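Urocanate hydratase (Paenibacillus sp. Soil724D2, PDB 7NED) hydrates thiourocanate with NAD+ as cofactor, a step in bacterial ergothioneine breakdown. Local coordinates at residues 351-356 / 428-433; 126-131 / 493-498. All blocks are in the same frame, centred on the assembly; numbering follows the deposited sequence.

Interaction 1. Residues 351-356 / 428-433; sequences FRWVAL and IAFSRD. With URO ((2E)-3-(1H-imidazol-4-yl)acrylic acid), chain B.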
loop_
_atom_site.group_PDB
_atom_site.type_symbol
_atom_site.label_atom_id
_atom_site.label_comp_id
_atom_site.label_asym_id
_atom_site.label_seq_id
_atom_site.Cartn_x
_atom_site.Cartn_y
_atom_site.Cartn_z
ATOM N N PHE A 351 -3.241 -12.774 -18.394
ATOM C CA PHE A 351 -2.887 -14.002 -17.699
ATOM C C PHE A 351 -1.806 -14.742 -18.487
ATOM O O PHE A 351 -1.764 -14.670 -19.712
ATOM C CB PHE A 351 -4.188 -14.793 -17.484
ATOM C CG PHE A 351 -4.040 -16.033 -16.673
ATOM C CD1 PHE A 351 -3.764 -15.871 -15.295
ATOM C CD2 PHE A 351 -4.649 -17.205 -17.062
ATOM C CE1 PHE A 351 -3.717 -16.942 -14.428
ATOM C CE2 PHE A 351 -4.677 -18.292 -16.183
ATOM C CZ PHE A 351 -4.216 -18.160 -14.846
ATOM N N ARG A 352 -0.876 -15.374 -17.788
ATOM C CA ARG A 352 0.270 -15.982 -18.464
ATOM C C ARG A 352 0.703 -17.206 -17.675
ATOM O O ARG A 352 0.380 -17.353 -16.498
ATOM C CB ARG A 352 1.419 -14.972 -18.593
ATOM C CG ARG A 352 1.850 -14.442 -17.190
ATOM C CD ARG A 352 2.799 -13.249 -17.247
ATOM N NE ARG A 352 2.262 -12.083 -17.968
ATOM C CZ ARG A 352 2.929 -10.939 -18.111
ATOM N NH1 ARG A 352 4.131 -10.789 -17.549
ATOM N NH2 ARG A 352 2.418 -9.949 -18.836
ATOM N N TRP A 353 1.462 -18.085 -18.319
ATOM C CA TRP A 353 1.940 -19.267 -17.625
ATOM C C TRP A 353 3.288 -19.662 -18.193
ATOM O O TRP A 353 3.633 -19.301 -19.311
ATOM C CB TRP A 353 0.931 -20.419 -17.720
ATOM C CG TRP A 353 0.364 -20.636 -19.082
ATOM C CD1 TRP A 353 0.762 -21.579 -19.988
ATOM C CD2 TRP A 353 -0.742 -19.944 -19.680
ATOM N NE1 TRP A 353 -0.029 -21.518 -21.097
ATOM C CE2 TRP A 353 -0.942 -20.510 -20.950
ATOM C CE3 TRP A 353 -1.574 -18.887 -19.264
ATOM C CZ2 TRP A 353 -1.925 -20.064 -21.827
ATOM C CZ3 TRP A 353 -2.568 -18.437 -20.140
ATOM C CH2 TRP A 353 -2.738 -19.029 -21.403
ATOM N N VAL A 354 4.075 -20.357 -17.385
ATOM C CA VAL A 354 5.451 -20.690 -17.732
ATOM C C VAL A 354 5.676 -22.176 -17.526
ATOM O O VAL A 354 5.341 -22.710 -16.465
ATOM C CB VAL A 354 6.441 -19.877 -16.888
ATOM C CG1 VAL A 354 7.907 -20.309 -17.158
ATOM C CG2 VAL A 354 6.257 -18.381 -17.192
ATOM N N ALA A 355 6.283 -22.833 -18.520
ATOM C CA ALA A 355 6.603 -24.258 -18.405
ATOM C C ALA A 355 7.925 -24.380 -17.651
ATOM O O ALA A 355 8.997 -24.248 -18.234
ATOM C CB ALA A 355 6.698 -24.893 -19.789
ATOM N N LEU A 356 7.855 -24.610 -16.340
ATOM C CA LEU A 356 9.066 -24.667 -15.526
ATOM C C LEU A 356 9.985 -25.821 -15.916
ATOM O O LEU A 356 11.193 -25.777 -15.622
ATOM C CB LEU A 356 8.672 -24.785 -14.061
ATOM C CG LEU A 356 7.855 -23.575 -13.596
ATOM C CD1 LEU A 356 6.989 -23.921 -12.371
ATOM C CD2 LEU A 356 8.759 -22.392 -13.288
ATOM N N ILE A 428 3.707 -25.967 -13.743
ATOM C CA ILE A 428 3.429 -24.771 -14.530
ATOM C C ILE A 428 3.223 -23.613 -13.564
ATOM O O ILE A 428 2.491 -23.738 -12.574
ATOM C CB ILE A 428 2.190 -24.952 -15.429
ATOM C CG1 ILE A 428 2.361 -26.161 -16.366
ATOM C CG2 ILE A 428 1.853 -23.647 -16.157
ATOM C CD1 ILE A 428 3.456 -25.969 -17.447
ATOM N N ALA A 429 3.858 -22.492 -13.841
ATOM C CA ALA A 429 3.637 -21.302 -13.027
ATOM C C ALA A 429 2.642 -20.415 -13.746
ATOM O O ALA A 429 2.726 -20.255 -14.967
ATOM C CB ALA A 429 4.943 -20.547 -12.793
ATOM N N PHE A 430 1.685 -19.863 -12.993
ATOM C CA PHE A 430 0.691 -18.934 -13.512
ATOM C C PHE A 430 0.923 -17.549 -12.924
ATOM O O PHE A 430 1.198 -17.403 -11.729
ATOM C CB PHE A 430 -0.725 -19.385 -13.169
ATOM C CG PHE A 430 -1.210 -20.537 -14.001
ATOM C CD1 PHE A 430 -1.059 -21.852 -13.560
ATOM C CD2 PHE A 430 -1.796 -20.295 -15.259
ATOM C CE1 PHE A 430 -1.516 -22.921 -14.371
ATOM C CE2 PHE A 430 -2.247 -21.324 -16.032
ATOM C CZ PHE A 430 -2.085 -22.647 -15.598
ATOM N N SER A 431 0.802 -16.526 -13.752
ATOM C CA SER A 431 0.872 -15.188 -13.173
ATOM C C SER A 431 0.155 -14.243 -14.128
ATOM O O SER A 431 -0.737 -14.659 -14.880
ATOM C CB SER A 431 2.331 -14.794 -12.884
ATOM O OG SER A 431 2.413 -13.513 -12.233
ATOM N N ARG A 432 0.507 -12.967 -14.068
ATOM C CA ARG A 432 -0.116 -12.012 -14.953
ATOM C C ARG A 432 0.673 -10.723 -14.835
ATOM O O ARG A 432 1.463 -10.533 -13.907
ATOM C CB ARG A 432 -1.590 -11.788 -14.602
ATOM C CG ARG A 432 -1.786 -11.430 -13.069
ATOM C CD ARG A 432 -3.113 -10.675 -12.765
ATOM N NE ARG A 432 -3.301 -10.526 -11.311
ATOM C CZ ARG A 432 -2.677 -9.613 -10.557
ATOM N NH1 ARG A 432 -1.824 -8.770 -11.122
ATOM N NH2 ARG A 432 -2.910 -9.545 -9.231
ATOM N N ASP A 433 0.463 -9.846 -15.798
ATOM C CA ASP A 433 0.928 -8.483 -15.605
ATOM C C ASP A 433 0.137 -7.850 -14.467
ATOM O O ASP A 433 -0.918 -8.354 -14.070
ATOM C CB ASP A 433 0.755 -7.668 -16.894
ATOM C CG ASP A 433 1.555 -6.360 -16.867
ATOM O OD1 ASP A 433 2.358 -6.135 -15.920
ATOM O OD2 ASP A 433 1.393 -5.562 -17.802
HETATM O OAA URO B . 4.162 -8.015 -19.126
HETATM C CAI URO B . 5.078 -7.672 -18.265
HETATM O OAB URO B . 5.811 -8.435 -17.774
HETATM C CAC URO B . 5.187 -6.265 -17.848
HETATM C CAD URO B . 4.371 -5.373 -18.348
HETATM C CAJ URO B . 4.624 -4.077 -17.839
HETATM C CAF URO B . 4.189 -2.883 -18.332
HETATM N NAH URO B . 4.789 -1.839 -17.679
HETATM C CAE URO B . 5.575 -2.406 -16.792
HETATM N NAG URO B . 5.513 -3.754 -16.849
#
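R352 and V354 pair with S431 and A429 through four backbone hydrogen bonds, joining strands 351-355 and 428-432 as antiparallel neighbours in the eight-stranded mixed sheet. The strand axes come within 4.5 Å, and their directions differ by 152°. F351, W353 and A355 face R432, F430 and I428 at non-hydrogen-bonded pairs, so their side chains share one face of the sheet; R352 lies on the other, with V354, A429 and S431.

On the first face an aromatic cluster forms. The F351 and F430 rings are nearly parallel, at 16°, yet slid so far apart that they barely overlap: F351 CZ meets F430 CD2 at 3.3 Å. W353 CB makes an off-centre CH-pi contact with the F430 ring, 4.1 Å from its centroid, and helices 360-373 and 407-420 cover this side.

The opposite face serves the urocanate pocket. R352 grips the ligand carboxylate with two nearly straight bonds: NH1 reaches URO OAB at 2.9 Å, with a 171° angle at hydrogen, and NH2 reaches URO OAA at 2.6 Å. Q128 O takes a further bond from NH1. A leucine in place of R352 would probably leave the urocanate carboxylate without its charged mate and Q128 O without this donor. D433 OD2 comes to 3.0 Å from URO CAD, while D433 N sits over one face of the R352 guanidinium, 3.4 Å above its plane.

Interaction 2. Residues 126-131 / 493-498; sequences AWQYIG and GVTLVA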
loop_
_atom_site.group_PDB
_atom_site.type_symbol
_atom_site.label_atom_id
_atom_site.label_comp_id
_atom_site.label_asym_id
_atom_site.label_seq_id
_atom_site.Cartn_x
_atom_site.Cartn_y
_atom_site.Cartn_z
ATOM N N ALA A 126 8.985 -9.065 -8.926
ATOM C CA ALA A 126 8.195 -10.218 -8.534
ATOM C C ALA A 126 8.432 -11.425 -9.437
ATOM O O ALA A 126 7.838 -12.479 -9.198
ATOM C CB ALA A 126 6.708 -9.852 -8.518
ATOM N N TRP A 127 9.252 -11.272 -10.483
ATOM C CA TRP A 127 9.838 -12.362 -11.268
ATOM C C TRP A 127 8.700 -12.905 -12.133
ATOM O O TRP A 127 8.566 -14.124 -12.324
ATOM C CB TRP A 127 10.327 -13.457 -10.334
ATOM C CG TRP A 127 11.374 -12.938 -9.394
ATOM C CD1 TRP A 127 12.050 -11.736 -9.426
ATOM C CD2 TRP A 127 11.460 -13.389 -8.042
ATOM N NE1 TRP A 127 12.698 -11.520 -8.205
ATOM C CE2 TRP A 127 12.335 -12.524 -7.345
ATOM C CE3 TRP A 127 10.911 -14.485 -7.367
ATOM C CZ2 TRP A 127 12.680 -12.733 -6.011
ATOM C CZ3 TRP A 127 11.278 -14.701 -6.026
ATOM C CH2 TRP A 127 12.143 -13.825 -5.369
ATOM N N GLN A 128 7.836 -12.023 -12.633
ATOM C CA GLN A 128 6.652 -12.478 -13.366
ATOM C C GLN A 128 6.723 -12.159 -14.856
ATOM O O GLN A 128 5.763 -12.425 -15.596
ATOM C CB GLN A 128 5.370 -11.884 -12.722
ATOM C CG GLN A 128 5.207 -12.390 -11.295
ATOM C CD GLN A 128 4.239 -11.588 -10.404
ATOM O OE1 GLN A 128 4.001 -10.377 -10.595
ATOM N NE2 GLN A 128 3.722 -12.268 -9.374
ATOM N N TYR A 129 7.845 -11.588 -15.288
ATOM C CA TYR A 129 8.097 -11.217 -16.659
ATOM C C TYR A 129 8.418 -12.477 -17.433
ATOM O O TYR A 129 9.109 -13.362 -16.909
ATOM C CB TYR A 129 9.264 -10.246 -16.661
ATOM C CG TYR A 129 9.693 -9.696 -17.978
ATOM C CD1 TYR A 129 8.999 -8.661 -18.570
ATOM C CD2 TYR A 129 10.839 -10.166 -18.587
ATOM C CE1 TYR A 129 9.425 -8.137 -19.789
ATOM C CE2 TYR A 129 11.269 -9.652 -19.803
ATOM C CZ TYR A 129 10.544 -8.628 -20.391
ATOM O OH TYR A 129 10.926 -8.096 -21.592
ATOM N N ILE A 130 7.840 -12.604 -18.631
ATOM C CA ILE A 130 8.097 -13.790 -19.436
ATOM C C ILE A 130 8.816 -13.461 -20.731
ATOM O O ILE A 130 8.957 -14.334 -21.574
ATOM C CB ILE A 130 6.816 -14.585 -19.732
ATOM C CG1 ILE A 130 5.811 -13.746 -20.588
ATOM C CG2 ILE A 130 6.223 -15.095 -18.394
ATOM C CD1 ILE A 130 4.681 -14.549 -21.170
ATOM N N GLY A 131 9.310 -12.230 -20.882
ATOM C CA GLY A 131 9.858 -11.748 -22.135
ATOM C C GLY A 131 8.879 -10.813 -22.810
ATOM O O GLY A 131 7.871 -10.413 -22.240
ATOM N N GLY A 493 0.681 -7.945 -7.690
ATOM C CA GLY A 493 0.852 -9.095 -8.555
ATOM C C GLY A 493 0.687 -10.365 -7.744
ATOM O O GLY A 493 0.610 -10.328 -6.515
ATOM N N VAL A 494 0.620 -11.487 -8.450
ATOM C CA VAL A 494 0.351 -12.773 -7.808
ATOM C C VAL A 494 0.957 -13.879 -8.665
ATOM O O VAL A 494 0.924 -13.808 -9.893
ATOM C CB VAL A 494 -1.166 -12.978 -7.597
ATOM C CG1 VAL A 494 -1.908 -13.100 -8.979
ATOM C CG2 VAL A 494 -1.428 -14.205 -6.718
ATOM N N THR A 495 1.565 -14.872 -8.028
ATOM C CA THR A 495 2.072 -16.047 -8.752
ATOM C C THR A 495 1.500 -17.282 -8.087
ATOM O O THR A 495 1.394 -17.338 -6.848
ATOM C CB THR A 495 3.607 -16.112 -8.723
ATOM O OG1 THR A 495 4.136 -14.955 -9.378
ATOM C CG2 THR A 495 4.104 -17.352 -9.408
ATOM N N LEU A 496 1.104 -18.247 -8.913
ATOM C CA LEU A 496 0.602 -19.549 -8.487
ATOM C C LEU A 496 1.457 -20.622 -9.119
ATOM O O LEU A 496 1.919 -20.463 -10.257
ATOM C CB LEU A 496 -0.853 -19.762 -8.896
ATOM C CG LEU A 496 -1.825 -18.853 -8.130
ATOM C CD1 LEU A 496 -3.127 -18.747 -8.924
ATOM C CD2 LEU A 496 -2.091 -19.432 -6.715
ATOM N N VAL A 497 1.666 -21.716 -8.387
ATOM C CA VAL A 497 2.421 -22.853 -8.912
ATOM C C VAL A 497 1.448 -24.008 -9.026
ATOM O O VAL A 497 0.895 -24.467 -8.017
ATOM C CB VAL A 497 3.612 -23.226 -8.020
ATOM C CG1 VAL A 497 4.383 -24.417 -8.661
ATOM C CG2 VAL A 497 4.508 -22.021 -7.791
ATOM N N ALA A 498 1.213 -24.449 -10.247
ATOM C CA ALA A 498 0.402 -25.636 -10.507
ATOM C C ALA A 498 1.369 -26.813 -10.534
ATOM O O ALA A 498 1.910 -27.174 -11.583
ATOM C CB ALA A 498 -0.360 -25.491 -11.818
HETATM O O HOH W 1 6.928 -14.982 -9.416
#
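Q128 meets T495 where an irregular loop, residues 126-131, passes beside strand 493-498 without backbone pairing, the CA atoms of these two residues lying 7.4 Å apart. The contact is small and polar, burying 130 Å² in all. Q128 carries most of it: its chain is extended beyond CG and lies alongside the T495 side chain, the two pointing opposite ways. Its amide NE2 donates to T495 OG1 at 2.7 Å with an N-H...O angle of 168°, and the hydroxyl oxygen lies only 8° out of the amide plane. Q128 CG also touches the same oxygen, at 3.4 Å.

The chi1 of T495, -62°, sets OG1 beside its backbone N, from where it also meets a water at 2.8 Å. That water donates to A126 O at 2.7 Å, making a second, indirect link between loop and strand. At the far corner of the amide, Q128 OE1 is hydrogen-bonded to H434 NE2, so both ends of the group are engaged and its rotation is fixed. G493 adjoins this oxygen; a CB modelled there would lie 2.6 Å from OE1, a clash.

Beyond Q128 the loop supplies Y129 to the urocanate pocket, its ring stacked with Y42. Helix 17-31 packs against W127, Y129, T495 and V497, whereas V494 and L496 pack on helix 502-525, and strand 428-441 runs alongside 493-498.

How the interactions relate
Both contacts are buried, and their centres lie 6 Å apart. Interaction 1 is continuous strand pairing that buries 598 Å²; interaction 2 is a smaller polar docking of a loop onto a strand. They meet because strands 428-441 and 490-498 are neighbours in one sheet: I428 O and A498 N make a probable hydrogen bond at 2.7 Å, as do S431 OG and V494 O at 2.8 Å. V354 CG2 packs on I130 CG2 at 3.5 Å. Both segments of interaction 1 fall in the sequence between the two segments of interaction 2. Interaction 1 gives R352 and D433 to the urocanate pocket, interaction 2 gives Y129.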